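Local atomic coordinates of glycoprotein (Chandipura virus, PDB entry 5MDM), a protein that probably attaches the virus to host-cell receptors and, as a class III fusion glycoprotein, drives merger of viral and endosomal membranes when the pH falls. Residues K63-T67 against S106-E112; G214-L220 against L250-C256; K229-W235 against T260-L266. All coordinates share one frame; numbering follows the deposited sequence.

Contact 1 (K63-T67 against S106-E112)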
loop_
_atom_site.group_PDB
_atom_site.type_symbol
_atom_site.label_atom_id
_atom_site.label_comp_id
_atom_site.label_asym_id
_atom_site.label_seq_id
_atom_site.Cartn_x
_atom_site.Cartn_y
_atom_site.Cartn_z
ATOM N N LYS A 63 -28.544 -32.300 23.865
ATOM C CA LYS A 63 -29.059 -33.663 23.878
ATOM C C LYS A 63 -30.263 -33.791 22.949
ATOM O O LYS A 63 -31.231 -33.049 23.071
ATOM C CB LYS A 63 -29.420 -34.095 25.305
ATOM C CG LYS A 63 -28.199 -34.394 26.169
ATOM C CD LYS A 63 -28.566 -34.814 27.585
ATOM C CE LYS A 63 -29.152 -33.659 28.378
ATOM N NZ LYS A 63 -29.382 -34.031 29.802
ATOM N N TRP A 64 -30.187 -34.715 22.001
ATOM C CA TRP A 64 -31.324 -35.021 21.147
ATOM C C TRP A 64 -32.079 -36.192 21.764
ATOM O O TRP A 64 -31.549 -37.298 21.871
ATOM C CB TRP A 64 -30.874 -35.353 19.723
ATOM C CG TRP A 64 -30.261 -34.193 18.980
ATOM C CD1 TRP A 64 -29.493 -33.194 19.504
ATOM C CD2 TRP A 64 -30.378 -33.914 17.580
ATOM N NE1 TRP A 64 -29.119 -32.317 18.517
ATOM C CE2 TRP A 64 -29.651 -32.736 17.326
ATOM C CE3 TRP A 64 -31.027 -34.548 16.516
ATOM C CZ2 TRP A 64 -29.554 -32.179 16.054
ATOM C CZ3 TRP A 64 -30.929 -33.993 15.254
ATOM C CH2 TRP A 64 -30.197 -32.822 15.034
ATOM N N VAL A 65 -33.314 -35.933 22.180
ATOM C CA VAL A 65 -34.085 -36.895 22.956
ATOM C C VAL A 65 -35.272 -37.475 22.189
ATOM O O VAL A 65 -36.174 -36.747 21.768
ATOM C CB VAL A 65 -34.600 -36.262 24.263
ATOM C CG1 VAL A 65 -35.477 -37.243 25.020
ATOM C CG2 VAL A 65 -33.433 -35.805 25.124
ATOM N N THR A 66 -35.250 -38.793 22.013
ATOM C CA THR A 66 -36.386 -39.531 21.476
ATOM C C THR A 66 -37.168 -40.133 22.633
ATOM O O THR A 66 -36.654 -40.981 23.367
ATOM C CB THR A 66 -35.935 -40.666 20.541
ATOM O OG1 THR A 66 -35.267 -40.112 19.402
ATOM C CG2 THR A 66 -37.132 -41.473 20.072
ATOM N N THR A 67 -38.409 -39.687 22.798
ATOM C CA THR A 67 -39.231 -40.116 23.923
ATOM C C THR A 67 -40.367 -41.029 23.482
ATOM O O THR A 67 -41.130 -40.693 22.575
ATOM C CB THR A 67 -39.820 -38.910 24.686
ATOM O OG1 THR A 67 -38.766 -38.012 25.060
ATOM C CG2 THR A 67 -40.553 -39.377 25.934
ATOM N N SER A 106 -23.260 -35.440 12.674
ATOM C CA SER A 106 -24.568 -35.229 13.287
ATOM C C SER A 106 -25.468 -36.442 13.050
ATOM O O SER A 106 -26.175 -36.516 12.045
ATOM C CB SER A 106 -25.226 -33.963 12.730
ATOM O OG SER A 106 -26.469 -33.706 13.364
ATOM N N LEU A 107 -25.441 -37.385 13.988
ATOM C CA LEU A 107 -26.130 -38.664 13.824
ATOM C C LEU A 107 -27.650 -38.540 13.935
ATOM O O LEU A 107 -28.384 -39.473 13.609
ATOM C CB LEU A 107 -25.591 -39.693 14.831
ATOM C CG LEU A 107 -25.968 -41.169 14.656
ATOM C CD1 LEU A 107 -25.788 -41.620 13.212
ATOM C CD2 LEU A 107 -25.146 -42.042 15.594
ATOM N N GLY A 108 -28.124 -37.384 14.391
ATOM C CA GLY A 108 -29.551 -37.151 14.510
ATOM C C GLY A 108 -30.164 -37.796 15.740
ATOM O O GLY A 108 -29.459 -38.126 16.696
ATOM N N PHE A 109 -31.482 -37.978 15.713
ATOM C CA PHE A 109 -32.211 -38.529 16.854
ATOM C C PHE A 109 -31.856 -39.987 17.148
ATOM O O PHE A 109 -31.454 -40.728 16.252
ATOM C CB PHE A 109 -33.723 -38.393 16.644
ATOM C CG PHE A 109 -34.250 -37.009 16.889
ATOM C CD1 PHE A 109 -34.722 -36.237 15.841
ATOM C CD2 PHE A 109 -34.275 -36.481 18.168
ATOM C CE1 PHE A 109 -35.210 -34.963 16.065
ATOM C CE2 PHE A 109 -34.760 -35.207 18.397
ATOM C CZ PHE A 109 -35.226 -34.446 17.344
ATOM N N PRO A 110 -31.993 -40.392 18.419
ATOM C CA PRO A 110 -31.807 -41.778 18.863
ATOM C C PRO A 110 -32.977 -42.673 18.459
ATOM O O PRO A 110 -34.104 -42.190 18.334
ATOM C CB PRO A 110 -31.766 -41.654 20.391
ATOM C CG PRO A 110 -31.448 -40.228 20.660
ATOM C CD PRO A 110 -32.101 -39.466 19.558
ATOM N N PRO A 111 -32.711 -43.972 18.260
ATOM C CA PRO A 111 -33.774 -44.926 17.940
ATOM C C PRO A 111 -34.772 -45.019 19.086
ATOM O O PRO A 111 -34.398 -44.802 20.242
ATOM C CB PRO A 111 -33.020 -46.249 17.776
ATOM C CG PRO A 111 -31.752 -46.065 18.538
ATOM C CD PRO A 111 -31.395 -44.625 18.358
ATOM N N GLU A 112 -36.023 -45.329 18.763
ATOM C CA GLU A 112 -37.082 -45.400 19.764
ATOM C C GLU A 112 -36.803 -46.481 20.801
ATOM O O GLU A 112 -36.503 -47.624 20.458
ATOM C CB GLU A 112 -38.432 -45.659 19.093
ATOM C CG GLU A 112 -38.790 -44.651 18.015
ATOM C CD GLU A 112 -40.060 -45.018 17.279
ATOM O OE1 GLU A 112 -40.387 -44.341 16.280
ATOM O OE2 GLU A 112 -40.732 -45.985 17.697
#
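Trp64 faces Phe109 with CA atoms 5.6 Å apart, and Thr66 faces Pro110 at almost the same spacing, so the irregular segment 106-112 runs in the same general direction as strand 63-67, lying alongside it without backbone pairing. Pro110 and Pro111 have no N-H to offer, and the polar tie between the segments comes instead from a side chain: Thr66 OG1 donates to Pro110 O at 2.6 Å, tilted slightly from the carbonyl plane. With chi1 at -64°, this hydroxyl stands beside the backbone N of Thr66, while CG2 is swung to the other side and rests on Glu112 CA at 3.9 Å. Threonine suits the place because one branch bonds and the other packs.

Trp64 and Phe109 form an edge-to-face pair. The six-membered ring of the indole presents its CE3 edge to the centre of one phenyl face, with centroids 5.1 Å apart and planes at 55°. The indole also lies against the backbone of Gly108, whose positive phi glycine adopts readily. The Pro110 ring, compact and apolar, covers the strand's backbone, its CG 3.2 Å from Trp64 O.

Within the fusion domain, both segments fall in the region assigned by similarity as the fusion peptide, and the Trp64 side chain is about 4 Å from that of Met128, a site of interaction with host Vim. Strand 56-69 is flanked by strands 77-85 and 120-131; His80 of the former stacks on Phe109, and the hydroxyl of Ser122 in the latter donates to Pro111 O, binding the loop to the sheet.

Contact 2 (G214-L220 against L250-C256)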
loop_
_atom_site.group_PDB
_atom_site.type_symbol
_atom_site.label_atom_id
_atom_site.label_comp_id
_atom_site.label_asym_id
_atom_site.label_seq_id
_atom_site.Cartn_x
_atom_site.Cartn_y
_atom_site.Cartn_z
ATOM N N GLY A 214 15.609 7.480 24.787
ATOM C CA GLY A 214 15.148 6.856 26.015
ATOM C C GLY A 214 14.380 7.821 26.900
ATOM O O GLY A 214 13.527 7.421 27.693
ATOM N N ALA A 215 14.690 9.104 26.760
ATOM C CA ALA A 215 14.024 10.151 27.517
ATOM C C ALA A 215 12.538 10.245 27.167
ATOM O O ALA A 215 11.731 10.696 27.972
ATOM C CB ALA A 215 14.716 11.475 27.271
ATOM N N ARG A 216 12.183 9.825 25.959
ATOM C CA ARG A 216 10.790 9.795 25.532
ATOM C C ARG A 216 10.327 8.340 25.401
ATOM O O ARG A 216 9.387 8.034 24.670
ATOM C CB ARG A 216 10.618 10.558 24.210
ATOM C CG ARG A 216 10.754 12.079 24.333
ATOM C CD ARG A 216 10.971 12.757 22.975
ATOM N NE ARG A 216 9.853 12.567 22.049
ATOM C CZ ARG A 216 9.989 12.221 20.769
ATOM N NH1 ARG A 216 11.198 12.023 20.258
ATOM N NH2 ARG A 216 8.917 12.069 19.998
ATOM N N THR A 217 11.005 7.451 26.118
ATOM C CA THR A 217 10.697 6.024 26.099
ATOM C C THR A 217 10.041 5.606 27.405
ATOM O O THR A 217 10.550 5.912 28.480
ATOM C CB THR A 217 11.968 5.184 25.899
ATOM O OG1 THR A 217 12.525 5.472 24.613
ATOM C CG2 THR A 217 11.662 3.689 25.997
ATOM N N CYS A 218 8.916 4.901 27.318
ATOM C CA CYS A 218 8.183 4.538 28.531
ATOM C C CYS A 218 7.994 3.027 28.655
ATOM O O CYS A 218 8.044 2.309 27.664
ATOM C CB CYS A 218 6.837 5.271 28.597
ATOM S SG CYS A 218 5.838 5.134 27.100
ATOM N N ARG A 219 7.784 2.554 29.879
ATOM C CA ARG A 219 7.642 1.123 30.153
ATOM C C ARG A 219 6.212 0.645 29.894
ATOM O O ARG A 219 5.250 1.320 30.261
ATOM C CB ARG A 219 8.021 0.852 31.605
ATOM C CG ARG A 219 8.347 -0.586 31.918
ATOM C CD ARG A 219 8.851 -0.726 33.350
ATOM N NE ARG A 219 7.775 -0.656 34.334
ATOM C CZ ARG A 219 7.885 -0.043 35.506
ATOM N NH1 ARG A 219 9.021 0.559 35.826
ATOM N NH2 ARG A 219 6.863 -0.024 36.353
ATOM N N LEU A 220 6.069 -0.516 29.263
ATOM C CA LEU A 220 4.743 -1.043 28.932
ATOM C C LEU A 220 4.773 -2.559 28.795
ATOM O O LEU A 220 5.716 -3.136 28.245
ATOM C CB LEU A 220 4.202 -0.398 27.648
ATOM C CG LEU A 220 2.789 -0.723 27.152
ATOM C CD1 LEU A 220 2.258 0.441 26.349
ATOM C CD2 LEU A 220 2.767 -1.967 26.289
ATOM N N LEU A 250 15.259 -1.983 33.033
ATOM C CA LEU A 250 13.820 -1.740 32.934
ATOM C C LEU A 250 13.235 -0.707 33.921
ATOM O O LEU A 250 12.484 0.181 33.506
ATOM C CB LEU A 250 13.053 -3.067 33.007
ATOM C CG LEU A 250 11.551 -3.032 32.732
ATOM C CD1 LEU A 250 11.271 -2.585 31.310
ATOM C CD2 LEU A 250 10.942 -4.391 32.986
ATOM N N PRO A 251 13.573 -0.807 35.223
ATOM C CA PRO A 251 12.981 0.136 36.183
ATOM C C PRO A 251 13.345 1.606 35.956
ATOM O O PRO A 251 12.725 2.481 36.561
ATOM C CB PRO A 251 13.551 -0.336 37.521
ATOM C CG PRO A 251 13.857 -1.763 37.307
ATOM C CD PRO A 251 14.371 -1.832 35.918
ATOM N N LEU A 252 14.326 1.871 35.102
ATOM C CA LEU A 252 14.736 3.234 34.800
ATOM C C LEU A 252 13.666 4.003 34.033
ATOM O O LEU A 252 13.777 5.219 33.861
ATOM C CB LEU A 252 16.022 3.221 33.978
ATOM C CG LEU A 252 17.368 3.365 34.683
ATOM C CD1 LEU A 252 17.464 2.399 35.824
ATOM C CD2 LEU A 252 18.497 3.132 33.684
ATOM N N PHE A 253 12.638 3.296 33.569
ATOM C CA PHE A 253 11.654 3.895 32.671
ATOM C C PHE A 253 10.273 4.016 33.294
ATOM O O PHE A 253 9.764 3.070 33.891
ATOM C CB PHE A 253 11.590 3.126 31.347
ATOM C CG PHE A 253 12.876 3.149 30.588
ATOM C CD1 PHE A 253 13.844 2.189 30.816
ATOM C CD2 PHE A 253 13.130 4.146 29.665
ATOM C CE1 PHE A 253 15.039 2.217 30.129
ATOM C CE2 PHE A 253 14.321 4.175 28.973
ATOM C CZ PHE A 253 15.278 3.212 29.207
ATOM N N LYS A 254 9.683 5.197 33.150
ATOM C CA LYS A 254 8.341 5.457 33.643
ATOM C C LYS A 254 7.347 4.509 32.983
ATOM O O LYS A 254 7.436 4.241 31.781
ATOM C CB LYS A 254 7.950 6.916 33.364
ATOM C CG LYS A 254 8.321 7.414 31.956
ATOM C CD LYS A 254 7.819 8.837 31.707
ATOM C CE LYS A 254 8.418 9.444 30.441
ATOM N NZ LYS A 254 8.020 8.715 29.200
ATOM N N GLU A 255 6.416 3.987 33.774
ATOM C CA GLU A 255 5.310 3.201 33.243
ATOM C C GLU A 255 4.522 4.060 32.256
ATOM O O GLU A 255 4.393 5.274 32.443
ATOM C CB GLU A 255 4.400 2.739 34.377
ATOM C CG GLU A 255 3.239 1.866 33.938
ATOM C CD GLU A 255 3.506 0.391 34.155
ATOM O OE1 GLU A 255 3.413 -0.064 35.317
ATOM O OE2 GLU A 255 3.806 -0.310 33.164
ATOM N N CYS A 256 4.008 3.442 31.200
ATOM C CA CYS A 256 3.309 4.195 30.168
ATOM C C CYS A 256 1.920 4.616 30.620
ATOM O O CYS A 256 1.249 3.868 31.328
ATOM C CB CYS A 256 3.245 3.403 28.858
ATOM S SG CYS A 256 4.736 3.600 27.848
#
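The Phe253 ring turns its edge to the backbone of segment 214-220: Thr217 O lies 3.3 Å from CD2, and Gly214 O sits in the ring plane beside CE2. The motif is a single parallel beta bridge locked by a disulfide, in a part of the chain whose two antiparallel sheets, of four and three strands, are consistent with the pleckstrin-homology-like domain of vesiculovirus G. The weakly positive rim of the phenyl ring suits its carbonyl neighbours. Thr217 adds its methyl, CG2, 4.0 Å from CD2, while its hydroxyl turns away to Glu213 O; Ile202 also packs against the phenyl group. The other flat group, the guanidinium of Arg219, has Leu250 O at its edge, near its plane.

Arg219 N donates to Lys254 O at 2.6 Å in a nearly straight bond (173°), and Arg219 O accepts from Cys256 N, so one residue bonds to the neighbours on either side of Glu255.

Arg219 buries more surface here than any other residue. Its CG lies opposite the backbone N (chi1 -161°), which lays the methylenes across Leu250 at about a right angle, CG 3.6 Å from CD1. A bend at chi3 then lifts the guanidinium to Glu255, where NH2 and OE1 make a long salt bridge of 3.6 Å with the two planar groups strongly inclined. A long chain that is greasy along its stem and charged at its end fits both neighbours. Lys254 folds back too, bringing NZ within 3.7 Å of Cys218 CB.

Beside that methylene, Cys218 SG and Cys256 SG are joined at 2.0 Å, their chi3 torsion of 87° near the right angle usual for disulfides.

Contact 3 (K229-W235 against T260-L266)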
loop_
_atom_site.group_PDB
_atom_site.type_symbol
_atom_site.label_atom_id
_atom_site.label_comp_id
_atom_site.label_asym_id
_atom_site.label_seq_id
_atom_site.Cartn_x
_atom_site.Cartn_y
_atom_site.Cartn_z
ATOM N N LYS A 229 8.078 0.974 25.160
ATOM C CA LYS A 229 7.594 1.646 23.977
ATOM C C LYS A 229 8.495 2.839 23.708
ATOM O O LYS A 229 8.722 3.694 24.578
ATOM C CB LYS A 229 6.142 2.101 24.145
ATOM C CG LYS A 229 5.538 2.687 22.875
ATOM C CD LYS A 229 4.204 3.359 23.149
ATOM C CE LYS A 229 4.247 4.837 22.790
ATOM N NZ LYS A 229 5.385 5.541 23.460
ATOM N N PHE A 230 9.016 2.854 22.490
ATOM C CA PHE A 230 9.829 3.931 21.961
ATOM C C PHE A 230 8.963 5.132 21.573
ATOM O O PHE A 230 7.756 4.988 21.354
ATOM C CB PHE A 230 10.551 3.402 20.728
ATOM C CG PHE A 230 11.605 2.390 21.035
ATOM C CD1 PHE A 230 12.297 2.443 22.231
ATOM C CD2 PHE A 230 11.907 1.386 20.127
ATOM C CE1 PHE A 230 13.276 1.508 22.523
ATOM C CE2 PHE A 230 12.879 0.444 20.413
ATOM C CZ PHE A 230 13.567 0.505 21.614
ATOM N N PRO A 231 9.577 6.325 21.474
ATOM C CA PRO A 231 8.868 7.553 21.098
ATOM C C PRO A 231 8.092 7.422 19.790
ATOM O O PRO A 231 7.141 8.168 19.581
ATOM C CB PRO A 231 9.997 8.564 20.922
ATOM C CG PRO A 231 11.076 8.080 21.794
ATOM C CD PRO A 231 10.987 6.587 21.811
ATOM N N ASN A 232 8.487 6.497 18.920
ATOM C CA ASN A 232 7.758 6.289 17.674
ATOM C C ASN A 232 6.614 5.289 17.841
ATOM O O ASN A 232 6.001 4.856 16.870
ATOM C CB ASN A 232 8.708 5.868 16.546
ATOM C CG ASN A 232 9.199 4.445 16.693
ATOM O OD1 ASN A 232 9.235 3.895 17.790
ATOM N ND2 ASN A 232 9.581 3.839 15.575
ATOM N N GLY A 233 6.337 4.916 19.084
ATOM C CA GLY A 233 5.205 4.063 19.369
ATOM C C GLY A 233 5.471 2.593 19.157
ATOM O O GLY A 233 4.584 1.764 19.364
ATOM N N GLU A 234 6.688 2.264 18.742
ATOM C CA GLU A 234 7.079 0.868 18.582
ATOM C C GLU A 234 7.599 0.289 19.900
ATOM O O GLU A 234 7.987 1.024 20.805
ATOM C CB GLU A 234 8.101 0.728 17.460
ATOM C CG GLU A 234 7.578 1.220 16.126
ATOM C CD GLU A 234 8.493 0.872 14.980
ATOM O OE1 GLU A 234 9.610 0.391 15.242
ATOM O OE2 GLU A 234 8.098 1.074 13.815
ATOM N N TRP A 235 7.604 -1.032 20.007
ATOM C CA TRP A 235 7.828 -1.675 21.297
ATOM C C TRP A 235 8.861 -2.797 21.197
ATOM O O TRP A 235 8.840 -3.603 20.269
ATOM C CB TRP A 235 6.491 -2.218 21.816
ATOM C CG TRP A 235 6.515 -2.892 23.146
ATOM C CD1 TRP A 235 6.192 -2.337 24.352
ATOM C CD2 TRP A 235 6.833 -4.263 23.409
ATOM N NE1 TRP A 235 6.311 -3.271 25.352
ATOM C CE2 TRP A 235 6.701 -4.462 24.799
ATOM C CE3 TRP A 235 7.224 -5.338 22.608
ATOM C CZ2 TRP A 235 6.946 -5.696 25.402
ATOM C CZ3 TRP A 235 7.470 -6.562 23.213
ATOM C CH2 TRP A 235 7.328 -6.729 24.595
ATOM N N THR A 260 -2.116 3.535 26.666
ATOM C CA THR A 260 -1.065 3.693 25.669
ATOM C C THR A 260 -1.106 2.513 24.714
ATOM O O THR A 260 -1.158 1.367 25.149
ATOM C CB THR A 260 0.333 3.750 26.318
ATOM O OG1 THR A 260 0.433 4.911 27.150
ATOM C CG2 THR A 260 1.408 3.820 25.257
ATOM N N GLU A 261 -1.095 2.786 23.415
ATOM C CA GLU A 261 -1.076 1.713 22.430
ATOM C C GLU A 261 0.317 1.515 21.817
ATOM O O GLU A 261 1.213 2.339 21.994
ATOM C CB GLU A 261 -2.147 1.938 21.352
ATOM C CG GLU A 261 -3.541 1.468 21.763
ATOM C CD GLU A 261 -4.623 1.859 20.770
ATOM O OE1 GLU A 261 -4.366 2.735 19.916
ATOM O OE2 GLU A 261 -5.734 1.292 20.848
ATOM N N VAL A 262 0.486 0.407 21.106
ATOM C CA VAL A 262 1.771 0.021 20.546
ATOM C C VAL A 262 1.593 -0.373 19.082
ATOM O O VAL A 262 0.622 -1.047 18.734
ATOM C CB VAL A 262 2.368 -1.162 21.354
ATOM C CG1 VAL A 262 3.168 -2.104 20.468
ATOM C CG2 VAL A 262 3.203 -0.650 22.514
ATOM N N ARG A 263 2.514 0.057 18.224
ATOM C CA ARG A 263 2.448 -0.299 16.808
ATOM C C ARG A 263 3.462 -1.372 16.413
ATOM O O ARG A 263 4.506 -1.529 17.053
ATOM C CB ARG A 263 2.612 0.936 15.925
ATOM C CG ARG A 263 3.823 1.780 16.253
ATOM C CD ARG A 263 3.909 2.999 15.350
ATOM N NE ARG A 263 4.468 2.681 14.041
ATOM C CZ ARG A 263 5.389 3.414 13.427
ATOM N NH1 ARG A 263 5.851 4.510 14.004
ATOM N NH2 ARG A 263 5.844 3.052 12.237
ATOM N N SER A 264 3.133 -2.118 15.361
ATOM C CA SER A 264 4.054 -3.091 14.796
ATOM C C SER A 264 5.305 -2.394 14.299
ATOM O O SER A 264 5.257 -1.247 13.857
ATOM C CB SER A 264 3.402 -3.860 13.647
ATOM O OG SER A 264 2.495 -4.828 14.144
ATOM N N THR A 265 6.430 -3.091 14.389
ATOM C CA THR A 265 7.697 -2.540 13.948
ATOM C C THR A 265 7.681 -2.422 12.432
ATOM O O THR A 265 7.734 -3.421 11.711
ATOM C CB THR A 265 8.879 -3.386 14.441
ATOM O OG1 THR A 265 8.998 -3.239 15.860
ATOM C CG2 THR A 265 10.162 -2.921 13.802
ATOM N N LEU A 266 7.577 -1.184 11.961
ATOM C CA LEU A 266 7.364 -0.919 10.550
ATOM C C LEU A 266 8.570 -1.370 9.742
ATOM O O LEU A 266 8.435 -1.891 8.635
ATOM C CB LEU A 266 7.081 0.568 10.327
ATOM C CG LEU A 266 6.823 1.034 8.889
ATOM C CD1 LEU A 266 5.655 0.291 8.254
ATOM C CD2 LEU A 266 6.579 2.530 8.855
#
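Arg263 and Glu234 supply most of the charged contacts. Arg263 N donates to Gly233 O at 2.9 Å, almost straight (173°). Gly233 closes a type I turn begun at Phe230, with a positive phi that suits glycine. The Arg263 side chain curls back, and NH1 gives a bent bond to Asn232 O at 2.9 Å, in the carbonyl plane. Asn232 OD1 accepts from Glu234 N, forming an Asx turn inside the loop, while ND2 donates to Ile395 O.

Leu266 N reaches Glu234 OE2 at 3.0 Å from above the carboxylate plane, and the same oxygen hangs over one face of the Arg263 guanidinium, 3.4 Å from NH2. No N-H points at it, so this salt bridge is one of charge alone.

Among apolar contacts, the branched Val262 puts CG1 3.6 Å from Trp235 CB, and the Lys229 methylenes pass Thr260, CD 3.5 Å from CG2.

The contact joins the turn between strands 225-229 and 235-237, probably in the pleckstrin-homology-like domain, to the segment leading into helix 270-295, within the probable trimerization region. Leu220 and Tyr222 of strand 218-222 pack on Val262, and the Thr265 backbone bonds to that of Pro46 in strand 36-49.

How the contacts relate
Contacts 2 and 3 are neighbours, their centres about 12 Å apart, whereas contact 1 lies remote in the fusion domain, about 55 Å from contact 3, centre to centre. All three are partly buried, but contact 3 is nearest the middle of the chain. Contacts 2 and 3 share the three-stranded sheet: Cys218 O and Lys229 N, 2.8 Å apart, probably bond, as do Leu220 O and Trp235 NE1. Their segments alternate along the sequence, so the 250-266 region meets two parts of one sheet. Chemistry follows place: aromatic rings and prolines cover the fusion-domain strand, whereas contacts 2 and 3 both combine backbone bonds with an arginine-glutamate pair, and contact 2 adds the disulfide.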